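Local coordinates for protein NAD nucleotidase (Haemophilus influenzae, PDB 3ZTV) that degrades NAD to adenosine and nicotinamide riboside as a periplasmic zinc enzyme of the 5'-nucleotidase family, with pyrophosphatase activity and highest activity on AMP, at residues A[387-390]-A[391-395]; A[446-449]-A[450-454]; A[479-482]-A[483-487]; A[522-525]-A[526-529]. All coordinates share one frame; numbering follows the deposited sequence.

Contact 1: A[387-390]-A[391-395]; sequences ATRF and IAETM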
ATOM      1  N   ALA A 387       7.931  32.427 -30.451  1.00 11.69           N
ATOM      2  CA  ALA A 387       6.554  32.046 -30.153  1.00 12.51           C
ATOM      3  C   ALA A 387       6.440  30.558 -29.807  1.00 11.58           C
ATOM      4  O   ALA A 387       5.638  30.183 -28.955  1.00 11.31           O
ATOM      5  CB  ALA A 387       5.618  32.419 -31.305  1.00 11.64           C
ATOM      6  N   THR A 388       7.254  29.722 -30.445  1.00  9.60           N
ATOM      7  CA  THR A 388       7.263  28.294 -30.124  1.00 11.33           C
ATOM      8  C   THR A 388       7.819  28.040 -28.720  1.00 10.24           C
ATOM      9  O   THR A 388       7.292  27.202 -27.979  1.00  9.90           O
ATOM     10  CB  THR A 388       8.034  27.473 -31.171  1.00  9.16           C
ATOM     11  OG1 THR A 388       7.435  27.674 -32.457  1.00 11.07           O
ATOM     12  CG2 THR A 388       7.987  25.992 -30.826  1.00 10.23           C
ATOM     13  N   ARG A 389       8.876  28.760 -28.345  1.00 10.68           N
ATOM     14  CA  ARG A 389       9.374  28.695 -26.969  1.00 10.29           C
ATOM     15  C   ARG A 389       8.264  29.072 -25.984  1.00 10.01           C
ATOM     16  O   ARG A 389       8.083  28.415 -24.959  1.00 11.15           O
ATOM     17  CB  ARG A 389      10.618  29.578 -26.783  1.00 11.78           C
ATOM     18  CG  ARG A 389      11.251  29.515 -25.397  1.00 11.06           C
ATOM     19  CD  ARG A 389      10.774  30.650 -24.512  1.00 14.08           C
ATOM     20  NE  ARG A 389      11.273  30.551 -23.139  1.00 13.44           N
ATOM     21  CZ  ARG A 389      12.265  31.282 -22.637  1.00 15.19           C
ATOM     22  NH1 ARG A 389      12.897  32.173 -23.389  1.00 15.96           N
ATOM     23  NH2 ARG A 389      12.628  31.117 -21.373  1.00 16.13           N
ATOM     24  N   PHE A 390       7.512  30.120 -26.302  1.00 10.44           N
ATOM     25  CA  PHE A 390       6.369  30.516 -25.488  1.00 11.86           C
ATOM     26  C   PHE A 390       5.376  29.357 -25.310  1.00 10.81           C
ATOM     27  O   PHE A 390       4.952  29.048 -24.193  1.00 10.16           O
ATOM     28  CB  PHE A 390       5.675  31.710 -26.143  1.00 13.30           C
ATOM     29  CG  PHE A 390       4.637  32.364 -25.282  1.00 18.73           C
ATOM     30  CD1 PHE A 390       4.562  32.093 -23.930  1.00 21.23           C
ATOM     31  CD2 PHE A 390       3.744  33.272 -25.829  1.00 20.97           C
ATOM     32  CE1 PHE A 390       3.610  32.696 -23.144  1.00 23.39           C
ATOM     33  CE2 PHE A 390       2.787  33.881 -25.046  1.00 26.41           C
ATOM     34  CZ  PHE A 390       2.720  33.594 -23.698  1.00 25.43           C
ATOM     35  N   ILE A 391       4.994  28.726 -26.415  1.00 10.12           N
ATOM     36  CA  ILE A 391       4.061  27.611 -26.332  1.00  9.53           C
ATOM     37  C   ILE A 391       4.648  26.484 -25.479  1.00  9.06           C
ATOM     38  O   ILE A 391       3.949  25.888 -24.656  1.00 10.28           O
ATOM     39  CB  ILE A 391       3.634  27.103 -27.727  1.00  9.94           C
ATOM     40  CG1 ILE A 391       2.903  28.214 -28.490  1.00 12.24           C
ATOM     41  CG2 ILE A 391       2.746  25.873 -27.588  1.00 10.59           C
ATOM     42  CD1 ILE A 391       1.760  28.807 -27.731  1.00 13.24           C
ATOM     43  N   ALA A 392       5.937  26.199 -25.656  1.00  8.74           N
ATOM     44  CA  ALA A 392       6.590  25.194 -24.818  1.00 10.28           C
ATOM     45  C   ALA A 392       6.507  25.562 -23.334  1.00 10.23           C
ATOM     46  O   ALA A 392       6.298  24.691 -22.487  1.00  9.36           O
ATOM     47  CB  ALA A 392       8.039  24.974 -25.247  1.00  9.67           C
ATOM     48  N   GLU A 393       6.647  26.845 -23.024  1.00 10.35           N
ATOM     49  CA  GLU A 393       6.513  27.302 -21.635  1.00 10.49           C
ATOM     50  C   GLU A 393       5.099  27.080 -21.076  1.00 10.38           C
ATOM     51  O   GLU A 393       4.941  26.764 -19.898  1.00 11.04           O
ATOM     52  CB  GLU A 393       6.926  28.774 -21.478  1.00 11.87           C
ATOM     53  CG  GLU A 393       8.381  29.074 -21.840  1.00 12.13           C
ATOM     54  CD  GLU A 393       9.380  28.690 -20.754  1.00 13.81           C
ATOM     55  OE1 GLU A 393       8.970  28.267 -19.650  1.00 12.79           O
ATOM     56  OE2 GLU A 393      10.596  28.814 -21.021  1.00 12.85           O
ATOM     57  N   THR A 394       4.073  27.246 -21.912  1.00 11.32           N
ATOM     58  CA  THR A 394       2.705  27.009 -21.447  1.00 10.78           C
ATOM     59  C   THR A 394       2.505  25.528 -21.109  1.00 10.07           C
ATOM     60  O   THR A 394       1.783  25.185 -20.178  1.00 10.93           O
ATOM     61  CB  THR A 394       1.631  27.489 -22.465  1.00 10.89           C
ATOM     62  OG1 THR A 394       1.589  26.613 -23.593  1.00 11.09           O
ATOM     63  CG2 THR A 394       1.910  28.928 -22.933  1.00 10.56           C
ATOM     64  N   MET A 395       3.169  24.657 -21.857  1.00  9.19           N
ATOM     65  CA  MET A 395       3.118  23.224 -21.600  1.00  9.74           C
ATOM     66  C   MET A 395       3.892  22.861 -20.328  1.00 10.75           C
ATOM     67  O   MET A 395       3.452  22.039 -19.524  1.00 10.80           O
ATOM     68  CB  MET A 395       3.696  22.476 -22.799  1.00 10.51           C
ATOM     69  CG  MET A 395       2.920  22.716 -24.091  1.00 11.20           C
ATOM     70  SD  MET A 395       3.859  22.452 -25.607  1.00 11.30           S
ATOM     71  CE  MET A 395       3.979  20.674 -25.579  1.00 11.28           C
TER
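Between Ala387 and Thr394 the backbone runs as regular alpha helix, each carbonyl from Ala387 to Phe390 accepting the amide four residues on, as in Ile391 N to Ala387 O at 3.0 Å. On it Arg389 and Glu393 form an i to i+4 salt bridge. The guanidinium takes one carboxylate oxygen side-on: Arg389 NE lies 2.8 Å from Glu393 OE2, and Arg389 NH2 reaches the same OE2 at 3.1 Å. OE2 sits almost in the guanidinium plane, whereas the carboxylate, turned 40° against it, receives NE on its anti side and NH2 from above. Both chains bend at chi2, bringing the two ends together. Next to Glu393, the hydroxyl of Thr394 turns back, OG1 to Ile391 O at 2.7 Å, sharing that carbonyl with Met395 N. OG1 lies between backbone N and carbonyl carbon (chi1 73°), so CG2 falls beside the N and meets the Phe390 ring obliquely, Thr394 CG2 to Phe390 CE1 at 4.1 Å. Arg389 also bonds Ser564 O and makes a cation-pi contact with Tyr562. Phe390 joins Phe549 and Phe552 of helix 545-555, while Thr388, Ile391 and Ala392 face strands 404-408 and 467-470, so helix 386-396 is wedged between sheet and helix.

Contact 2: A[446-449]-A[450-454]; sequences VKQV and LEDAM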
ATOM      1  N   VAL A 446      16.622  12.157 -25.199  1.00 12.15           N
ATOM      2  CA  VAL A 446      16.236  13.552 -25.383  1.00 11.37           C
ATOM      3  C   VAL A 446      17.122  14.171 -26.458  1.00 12.06           C
ATOM      4  O   VAL A 446      16.630  14.842 -27.363  1.00 11.37           O
ATOM      5  CB  VAL A 446      16.326  14.368 -24.080  1.00 11.95           C
ATOM      6  CG1 VAL A 446      16.015  15.844 -24.350  1.00 13.14           C
ATOM      7  CG2 VAL A 446      15.372  13.799 -23.029  1.00 12.51           C
ATOM      8  N   LYS A 447      18.426  13.925 -26.368  1.00 12.14           N
ATOM      9  CA  LYS A 447      19.347  14.391 -27.400  1.00 11.94           C
ATOM     10  C   LYS A 447      18.930  13.852 -28.766  1.00 10.81           C
ATOM     11  O   LYS A 447      18.859  14.601 -29.743  1.00 11.86           O
ATOM     12  CB  LYS A 447      20.786  13.967 -27.087  1.00 14.06           C
ATOM     13  CG  LYS A 447      21.436  14.718 -25.929  1.00 13.85           C
ATOM     14  CD  LYS A 447      22.863  14.225 -25.688  1.00 14.92           C
ATOM     15  CE  LYS A 447      23.594  15.061 -24.651  1.00 16.64           C
ATOM     16  NZ  LYS A 447      24.917  14.471 -24.267  1.00 20.21           N
ATOM     17  N   GLN A 448      18.643  12.554 -28.826  1.00 11.88           N
ATOM     18  CA  GLN A 448      18.293  11.925 -30.092  1.00 12.29           C
ATOM     19  C   GLN A 448      17.025  12.505 -30.724  1.00 11.96           C
ATOM     20  O   GLN A 448      16.964  12.697 -31.932  1.00 11.33           O
ATOM     21  CB  GLN A 448      18.170  10.406 -29.946  1.00 14.35           C
ATOM     22  CG  GLN A 448      18.072   9.703 -31.283  1.00 14.39           C
ATOM     23  CD  GLN A 448      19.288   9.955 -32.161  1.00 15.45           C
ATOM     24  OE1 GLN A 448      20.414   9.604 -31.799  1.00 18.90           O
ATOM     25  NE2 GLN A 448      19.066  10.565 -33.320  1.00 15.86           N
ATOM     26  N   VAL A 449      16.005  12.788 -29.919  1.00 10.70           N
ATOM     27  CA  VAL A 449      14.785  13.327 -30.512  1.00 11.92           C
ATOM     28  C   VAL A 449      15.013  14.733 -31.085  1.00 10.23           C
ATOM     29  O   VAL A 449      14.441  15.073 -32.120  1.00 10.33           O
ATOM     30  CB  VAL A 449      13.553  13.266 -29.563  1.00 12.03           C
ATOM     31  CG1 VAL A 449      13.629  14.323 -28.489  1.00 12.33           C
ATOM     32  CG2 VAL A 449      12.260  13.413 -30.365  1.00 12.71           C
ATOM     33  N   LEU A 450      15.859  15.536 -30.436  1.00 10.30           N
ATOM     34  CA  LEU A 450      16.235  16.841 -30.989  1.00 10.73           C
ATOM     35  C   LEU A 450      16.970  16.662 -32.311  1.00 10.15           C
ATOM     36  O   LEU A 450      16.723  17.393 -33.273  1.00 11.64           O
ATOM     37  CB  LEU A 450      17.106  17.637 -30.014  1.00 10.99           C
ATOM     38  CG  LEU A 450      16.436  18.055 -28.702  1.00 11.88           C
ATOM     39  CD1 LEU A 450      17.434  18.745 -27.775  1.00 12.57           C
ATOM     40  CD2 LEU A 450      15.232  18.953 -28.969  1.00 13.64           C
ATOM     41  N   GLU A 451      17.869  15.684 -32.361  1.00 10.80           N
ATOM     42  CA  GLU A 451      18.582  15.392 -33.602  1.00 11.48           C
ATOM     43  C   GLU A 451      17.598  14.972 -34.703  1.00 11.54           C
ATOM     44  O   GLU A 451      17.696  15.419 -35.852  1.00 12.09           O
ATOM     45  CB  GLU A 451      19.647  14.311 -33.382  1.00 12.20           C
ATOM     46  CG  GLU A 451      20.786  14.693 -32.422  1.00 13.53           C
ATOM     47  CD  GLU A 451      21.897  15.523 -33.069  1.00 11.98           C
ATOM     48  OE1 GLU A 451      21.862  15.746 -34.299  1.00 14.73           O
ATOM     49  OE2 GLU A 451      22.824  15.934 -32.328  1.00 13.49           O
ATOM     50  N   ASP A 452      16.648  14.110 -34.346  1.00 11.26           N
ATOM     51  CA  ASP A 452      15.631  13.656 -35.296  1.00 12.50           C
ATOM     52  C   ASP A 452      14.855  14.836 -35.872  1.00 11.00           C
ATOM     53  O   ASP A 452      14.674  14.951 -37.092  1.00 11.38           O
ATOM     54  CB  ASP A 452      14.630  12.710 -34.619  1.00 15.05           C
ATOM     55  CG  ASP A 452      15.265  11.425 -34.097  1.00 14.17           C
ATOM     56  OD1 ASP A 452      16.339  11.013 -34.583  1.00 14.94           O
ATOM     57  OD2 ASP A 452      14.661  10.804 -33.195  1.00 15.30           O
ATOM     58  N   ALA A 453      14.383  15.707 -34.986  1.00 11.19           N
ATOM     59  CA  ALA A 453      13.547  16.825 -35.401  1.00 13.16           C
ATOM     60  C   ALA A 453      14.297  17.786 -36.319  1.00 11.97           C
ATOM     61  O   ALA A 453      13.760  18.221 -37.342  1.00 11.84           O
ATOM     62  CB  ALA A 453      12.993  17.545 -34.191  1.00 12.47           C
ATOM     63  N   MET A 454      15.536  18.113 -35.962  1.00 11.39           N
ATOM     64  CA  MET A 454      16.367  18.977 -36.804  1.00 12.03           C
ATOM     65  C   MET A 454      16.639  18.363 -38.176  1.00 12.00           C
ATOM     66  O   MET A 454      16.617  19.064 -39.196  1.00 12.25           O
ATOM     67  CB  MET A 454      17.686  19.325 -36.105  1.00 12.64           C
ATOM     68  CG  MET A 454      17.522  20.310 -34.963  1.00 11.69           C
ATOM     69  SD  MET A 454      19.104  20.917 -34.329  1.00 12.81           S
ATOM     70  CE  MET A 454      19.705  19.452 -33.482  1.00 14.22           C
TER
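Helix 443-460 of the C-terminal domain carries an i to i+4 side-chain bridge on its polar flank, where Gln448 reaches one turn forward to Asp452. The amide NE2 of Gln448 gives a hydrogen bond to Asp452 OD1 at 3.0 Å, with a fairly straight N-H...O angle of 163°. OD1 lies close to the plane of the Gln448 amide, but NE2 stands well above the carboxylate plane, the two flat groups being turned 33° against each other. Gln448 leaves the helix with CG anti to its own N (chi1 -169°) and then bends at chi2, a course that swings the amide over the next turn; its NE2 also passes the CB of Glu451 at 3.8 Å. Underneath, the main chain bonds the same two residues, Asp452 N to Gln448 O at 2.8 Å, so that pair is tied twice. The other carboxylate oxygen, OD2, is hydrogen-bonded to Thr526 OG1 of helix 525-530. With both oxygens engaged, the rotation of the Asp452 carboxylate is largely fixed. Glu451 turns aside from this pair: its oxygens accept the backbone N-H groups of Arg486 and Leu487, where the chain enters strand 487-493. Lys447 makes a salt bridge with Asp505. Round the helix, Val449 and Ala453 pack on Tyr524, and Leu450 meets Pro467 and Tyr474. The result is an amphipathic helix laid on sheet strands by its apolar side, with an i to i+4 polar bridge along the flank that meets helix 525-530.

Contact 3: A[479-482]-A[483-487]; sequences TPNA and EGKRL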
ATOM      1  N   THR A 479      25.283  22.125 -40.081  1.00 15.86           N
ATOM      2  CA  THR A 479      26.113  21.082 -40.672  1.00 16.79           C
ATOM      3  C   THR A 479      26.486  20.025 -39.636  1.00 16.50           C
ATOM      4  O   THR A 479      27.145  20.336 -38.648  1.00 16.30           O
ATOM      5  CB  THR A 479      27.413  21.687 -41.249  1.00 18.26           C
ATOM      6  OG1 THR A 479      27.093  22.687 -42.226  1.00 18.02           O
ATOM      7  CG2 THR A 479      28.275  20.605 -41.885  1.00 20.20           C
ATOM      8  N   PRO A 480      26.067  18.767 -39.851  1.00 16.79           N
ATOM      9  CA  PRO A 480      26.415  17.703 -38.904  1.00 16.74           C
ATOM     10  C   PRO A 480      27.925  17.492 -38.824  1.00 17.24           C
ATOM     11  O   PRO A 480      28.625  17.734 -39.811  1.00 20.15           O
ATOM     12  CB  PRO A 480      25.743  16.462 -39.504  1.00 16.64           C
ATOM     13  CG  PRO A 480      24.661  16.998 -40.378  1.00 18.98           C
ATOM     14  CD  PRO A 480      25.201  18.281 -40.937  1.00 16.58           C
ATOM     15  N   ASN A 481      28.414  17.061 -37.664  1.00 17.68           N
ATOM     16  CA  ASN A 481      29.836  16.781 -37.490  1.00 18.63           C
ATOM     17  C   ASN A 481      30.211  15.402 -38.022  1.00 21.54           C
ATOM     18  O   ASN A 481      29.392  14.731 -38.651  1.00 21.61           O
ATOM     19  CB  ASN A 481      30.257  16.935 -36.022  1.00 19.86           C
ATOM     20  CG  ASN A 481      29.586  15.927 -35.108  1.00 18.61           C
ATOM     21  OD1 ASN A 481      29.034  14.928 -35.567  1.00 18.89           O
ATOM     22  ND2 ASN A 481      29.643  16.179 -33.804  1.00 19.29           N
ATOM     23  N   ALA A 482      31.451  14.989 -37.767  1.00 21.36           N
ATOM     24  CA  ALA A 482      31.970  13.722 -38.273  1.00 21.26           C
ATOM     25  C   ALA A 482      31.111  12.542 -37.833  1.00 23.32           C
ATOM     26  O   ALA A 482      30.977  11.556 -38.560  1.00 26.23           O
ATOM     27  CB  ALA A 482      33.413  13.524 -37.820  1.00 23.45           C
ATOM     28  N   GLU A 483      30.530  12.649 -36.641  1.00 22.28           N
ATOM     29  CA  GLU A 483      29.715  11.571 -36.084  1.00 23.04           C
ATOM     30  C   GLU A 483      28.249  11.677 -36.501  1.00 21.99           C
ATOM     31  O   GLU A 483      27.412  10.889 -36.059  1.00 23.27           O
ATOM     32  CB  GLU A 483      29.836  11.548 -34.557  1.00 25.27           C
ATOM     33  CG  GLU A 483      31.243  11.267 -34.051  1.00 27.92           C
ATOM     34  CD  GLU A 483      31.709   9.857 -34.367  1.00 35.34           C
ATOM     35  OE1 GLU A 483      30.858   9.007 -34.709  1.00 37.29           O
ATOM     36  OE2 GLU A 483      32.929   9.597 -34.274  1.00 40.41           O
ATOM     37  N   GLY A 484      27.945  12.656 -37.350  1.00 20.22           N
ATOM     38  CA  GLY A 484      26.599  12.832 -37.866  1.00 18.79           C
ATOM     39  C   GLY A 484      25.670  13.623 -36.964  1.00 18.64           C
ATOM     40  O   GLY A 484      24.461  13.664 -37.198  1.00 20.17           O
ATOM     41  N   LYS A 485      26.235  14.268 -35.946  1.00 17.34           N
ATOM     42  CA  LYS A 485      25.447  14.992 -34.947  1.00 15.21           C
ATOM     43  C   LYS A 485      25.470  16.506 -35.148  1.00 14.70           C
ATOM     44  O   LYS A 485      26.502  17.082 -35.505  1.00 16.06           O
ATOM     45  CB  LYS A 485      25.950  14.663 -33.542  1.00 15.81           C
ATOM     46  CG  LYS A 485      25.923  13.181 -33.203  1.00 15.69           C
ATOM     47  CD  LYS A 485      24.492  12.643 -33.140  1.00 16.13           C
ATOM     48  CE  LYS A 485      24.476  11.156 -32.802  1.00 19.07           C
ATOM     49  NZ  LYS A 485      23.104  10.650 -32.491  1.00 17.69           N
ATOM     50  N   ARG A 486      24.331  17.151 -34.913  1.00 12.63           N
ATOM     51  CA  ARG A 486      24.244  18.607 -34.988  1.00 12.13           C
ATOM     52  C   ARG A 486      24.345  19.288 -33.618  1.00 12.15           C
ATOM     53  O   ARG A 486      24.706  20.462 -33.534  1.00 11.52           O
ATOM     54  CB  ARG A 486      22.948  19.040 -35.687  1.00 12.72           C
ATOM     55  CG  ARG A 486      22.848  18.653 -37.155  1.00 13.03           C
ATOM     56  CD  ARG A 486      21.641  19.318 -37.814  1.00 12.26           C
ATOM     57  NE  ARG A 486      21.593  19.070 -39.256  1.00 13.67           N
ATOM     58  CZ  ARG A 486      21.086  17.974 -39.815  1.00 13.76           C
ATOM     59  NH1 ARG A 486      20.574  17.007 -39.061  1.00 14.49           N
ATOM     60  NH2 ARG A 486      21.088  17.845 -41.137  1.00 14.10           N
ATOM     61  N   LEU A 487      24.011  18.571 -32.550  1.00 12.93           N
ATOM     62  CA  LEU A 487      24.018  19.184 -31.223  1.00 11.76           C
ATOM     63  C   LEU A 487      25.419  19.555 -30.746  1.00 12.26           C
ATOM     64  O   LEU A 487      26.365  18.782 -30.895  1.00 14.40           O
ATOM     65  CB  LEU A 487      23.329  18.287 -30.191  1.00 11.97           C
ATOM     66  CG  LEU A 487      21.798  18.235 -30.265  1.00 12.01           C
ATOM     67  CD1 LEU A 487      21.267  17.155 -29.339  1.00 13.09           C
ATOM     68  CD2 LEU A 487      21.185  19.582 -29.921  1.00 13.60           C
TER
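Pro480 CG lies over one face of the Arg486 guanidinium, toward its rim: it stands 3.6 Å above the plane, and Pro480 CG is 3.7 Å from Arg486 CZ. The two side chains lie alongside each other and point the same way, the arginine running extended from CG to NE after a first torsion that places CG anti to the carbonyl carbon (chi1 -66°). Hydrogen bonds from NE to Glu478 O and from NH1 to Gln455 OE1 hold the rotation of the group. The second flat group, the amide of Asn481, folds back inside the turn. Its OD1 accepts Lys485 N at 2.9 Å, with the donor above the carbonyl plane, and has a weaker, bent bond from Glu483 N. Standing between backbone N and carbonyl carbon (chi1 64°), Asn481 CG is set to bring OD1 over those amides. The main chain forms a type I beta turn from Asn481 to Gly484, closed by Gly484 N to Asn481 O at 2.8 Å. With Asn481 N bonded to Lys485 O at 2.9 Å, and Gly484 taking the positive phi (84°) of the bulge position, this is the type I turn plus G1 beta bulge of a hairpin. The exposed turn thus links strands 472-477 and 487-493 as the tip of that hairpin, and Arg486 and Lys485 touch helix 443-460, with Arg486 lying against Met454, Leu458 and Val459.

Contact 4: A[522-525]-A[526-529]; sequences DGYK and TFGK. With ADN (adenosine), chain D.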
ATOM      1  N   ASP A 522       6.089  14.442 -37.973  1.00 16.11           N
ATOM      2  CA  ASP A 522       7.109  15.461 -38.228  1.00 14.46           C
ATOM      3  C   ASP A 522       8.532  14.938 -38.011  1.00 15.46           C
ATOM      4  O   ASP A 522       9.432  15.692 -37.640  1.00 14.48           O
ATOM      5  CB  ASP A 522       6.857  16.708 -37.373  1.00 15.48           C
ATOM      6  CG  ASP A 522       6.452  17.919 -38.206  1.00 14.25           C
ATOM      7  OD1 ASP A 522       6.158  17.748 -39.412  1.00 17.33           O
ATOM      8  OD2 ASP A 522       6.421  19.042 -37.663  1.00 13.84           O
ATOM      9  N   GLY A 523       8.728  13.643 -38.232  1.00 14.63           N
ATOM     10  CA  GLY A 523      10.051  13.050 -38.145  1.00 14.75           C
ATOM     11  C   GLY A 523      10.620  12.868 -36.748  1.00 13.74           C
ATOM     12  O   GLY A 523      11.813  12.610 -36.594  1.00 15.56           O
ATOM     13  N   TYR A 524       9.775  12.991 -35.726  1.00 13.51           N
ATOM     14  CA  TYR A 524      10.204  12.778 -34.349  1.00 12.74           C
ATOM     15  C   TYR A 524      10.332  11.274 -34.073  1.00 13.21           C
ATOM     16  O   TYR A 524       9.604  10.704 -33.255  1.00 14.11           O
ATOM     17  CB  TYR A 524       9.233  13.459 -33.375  1.00 12.79           C
ATOM     18  CG  TYR A 524       9.427  14.965 -33.263  1.00 11.95           C
ATOM     19  CD1 TYR A 524       9.233  15.801 -34.362  1.00 11.32           C
ATOM     20  CD2 TYR A 524       9.798  15.547 -32.057  1.00 11.48           C
ATOM     21  CE1 TYR A 524       9.406  17.177 -34.253  1.00 12.09           C
ATOM     22  CE2 TYR A 524       9.975  16.912 -31.939  1.00 11.17           C
ATOM     23  CZ  TYR A 524       9.787  17.720 -33.038  1.00 10.10           C
ATOM     24  OH  TYR A 524       9.967  19.073 -32.909  1.00 11.12           O
ATOM     25  N   LYS A 525      11.280  10.644 -34.761  1.00 13.99           N
ATOM     26  CA  LYS A 525      11.441   9.190 -34.737  1.00 15.94           C
ATOM     27  C   LYS A 525      11.513   8.609 -33.330  1.00 15.64           C
ATOM     28  O   LYS A 525      10.861   7.605 -33.031  1.00 15.75           O
ATOM     29  CB  LYS A 525      12.675   8.766 -35.548  1.00 17.62           C
ATOM     30  CG  LYS A 525      12.549   9.027 -37.042  1.00 19.29           C
ATOM     31  CD  LYS A 525      13.777   8.550 -37.805  1.00 23.30           C
ATOM     32  CE  LYS A 525      13.657   8.861 -39.291  1.00 24.21           C
ATOM     33  NZ  LYS A 525      14.938   8.636 -40.013  1.00 28.32           N
ATOM     34  N   THR A 526      12.301   9.237 -32.464  1.00 15.61           N
ATOM     35  CA  THR A 526      12.487   8.732 -31.110  1.00 13.62           C
ATOM     36  C   THR A 526      11.164   8.636 -30.344  1.00 13.67           C
ATOM     37  O   THR A 526      10.916   7.634 -29.673  1.00 13.99           O
ATOM     38  CB  THR A 526      13.537   9.557 -30.323  1.00 13.04           C
ATOM     39  OG1 THR A 526      14.843   9.321 -30.873  1.00 15.97           O
ATOM     40  CG2 THR A 526      13.540   9.171 -28.861  1.00 15.09           C
ATOM     41  N   PHE A 527      10.319   9.661 -30.434  1.00 12.89           N
ATOM     42  CA  PHE A 527       9.006   9.604 -29.783  1.00 13.40           C
ATOM     43  C   PHE A 527       8.166   8.465 -30.368  1.00 13.79           C
ATOM     44  O   PHE A 527       7.439   7.782 -29.647  1.00 15.09           O
ATOM     45  CB  PHE A 527       8.237  10.921 -29.936  1.00 12.09           C
ATOM     46  CG  PHE A 527       8.729  12.041 -29.046  1.00 10.91           C
ATOM     47  CD1 PHE A 527       9.420  11.788 -27.870  1.00 11.55           C
ATOM     48  CD2 PHE A 527       8.466  13.360 -29.388  1.00 11.79           C
ATOM     49  CE1 PHE A 527       9.853  12.837 -27.062  1.00 12.16           C
ATOM     50  CE2 PHE A 527       8.890  14.406 -28.589  1.00 11.28           C
ATOM     51  CZ  PHE A 527       9.584  14.147 -27.425  1.00 12.01           C
ATOM     52  N   GLY A 528       8.255   8.281 -31.681  1.00 15.25           N
ATOM     53  CA  GLY A 528       7.540   7.207 -32.349  1.00 17.02           C
ATOM     54  C   GLY A 528       7.886   5.838 -31.797  1.00 17.52           C
ATOM     55  O   GLY A 528       7.033   4.954 -31.717  1.00 19.84           O
ATOM     56  N   LYS A 529       9.144   5.659 -31.410  1.00 16.40           N
ATOM     57  CA  LYS A 529       9.599   4.385 -30.859  1.00 17.15           C
ATOM     58  C   LYS A 529       9.218   4.204 -29.388  1.00 17.98           C
ATOM     59  O   LYS A 529       9.033   3.074 -28.924  1.00 19.51           O
ATOM     60  CB  LYS A 529      11.106   4.216 -31.057  1.00 20.93           C
ATOM     61  CG  LYS A 529      11.497   3.996 -32.512  1.00 25.32           C
ATOM     62  CD  LYS A 529      13.004   3.996 -32.704  1.00 30.14           C
ATOM     63  CE  LYS A 529      13.363   4.102 -34.180  1.00 31.61           C
ATOM     64  NZ  LYS A 529      14.833   4.227 -34.400  1.00 37.52           N
TER
HETATM   65  O5' ADN D1600       1.670  22.090 -42.677  1.00 29.03           O
HETATM   66  C5' ADN D1600       2.132  20.873 -42.085  1.00 21.36           C
HETATM   67  C4' ADN D1600       2.965  21.211 -40.855  1.00 18.48           C
HETATM   68  O4' ADN D1600       2.132  21.768 -39.834  1.00 17.36           O
HETATM   69  C3' ADN D1600       3.630  19.997 -40.237  1.00 16.87           C
HETATM   70  O3' ADN D1600       4.929  19.777 -40.795  1.00 20.38           O
HETATM   71  C2' ADN D1600       3.712  20.361 -38.767  1.00 14.93           C
HETATM   72  O2' ADN D1600       4.913  21.089 -38.484  1.00 16.73           O
HETATM   73  C1' ADN D1600       2.531  21.287 -38.549  1.00 16.23           C
HETATM   74  N9  ADN D1600       1.416  20.526 -37.943  1.00 13.80           N
HETATM   75  C8  ADN D1600       0.415  19.888 -38.582  1.00 15.51           C
HETATM   76  N7  ADN D1600      -0.428  19.299 -37.691  1.00 15.58           N
HETATM   77  C5  ADN D1600       0.044  19.558 -36.450  1.00 13.72           C
HETATM   78  C6  ADN D1600      -0.345  19.254 -35.054  1.00 14.88           C
HETATM   79  N6  ADN D1600      -1.440  18.518 -34.757  1.00 14.66           N
HETATM   80  N1  ADN D1600       0.438  19.735 -34.068  1.00 12.85           N
HETATM   81  C2  ADN D1600       1.536  20.472 -34.316  1.00 13.68           C
HETATM   82  N3  ADN D1600       1.947  20.787 -35.552  1.00 13.23           N
HETATM   83  C4  ADN D1600       1.251  20.371 -36.634  1.00 14.45           C
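Aromatic packing joins Tyr524 to Phe527. The rings are nearly parallel, their planes 18° apart, yet slid so far that the centroids are 5.9 Å from each other and there is little overlap; the meeting is through Tyr524 CD2 and Phe527 CD2 at 3.7 Å. The two side chains run side by side and point the same way, and both place CG anti to the carbonyl carbon (chi1 -78° in Tyr524 and -75° in Phe527). The phenol end is fixed by a hydrogen bond from Tyr524 OH to Ala465 O, and the ring also touches Val517 of helix 515-518. Backbone hydrogen bonds start the helix that follows: Gly528 N binds Tyr524 O at 3.2 Å, and Lys529 N binds Lys525 O at 3.1 Å. Tyr524 holds the N-cap position of helix 525-530 and is also the centre of an inverse gamma turn, closed by a weak bond from Lys525 N to Gly523 O, so the chain turns sharply into the helix out of the loop that carries Asp522. That loop belongs to the nucleoside pocket of the C-terminal domain. From this segment, Asp522 hydrogen-bonds the ligand, its carboxylate taking the ribose with one oxygen for each hydroxyl: adenosine O3' donates to Asp522 OD1 at 2.7 Å and O2' to Asp522 OD2 at 2.7 Å. This two-pronged grip matches the vicinal diol of the ribose, and OD2 has a further weak bond from Asn408 ND2. Asn408, Asn434 and Ser462 also bind the adenosine.

Contacts 1 and 2 are stretches of largely buried helix whose i to i+4 polar bridges draw on partly exposed residues at the helix flanks, charged in contact 1 and amide to carboxylate in contact 2. Contact 3 is a surface hairpin turn in which a side-chain amide and turn bonds hold the backbone, and contact 4 is partly buried, joining an aromatic pair to a ribose-binding carboxylate. Helix 443-460 connects three of them: it meets contact 3 through carboxylate to backbone N-H bonds and contact 4 through a carboxylate to hydroxyl bond. Contact 1 touches none of the others; its centre lies about 18 Å from that of contact 2.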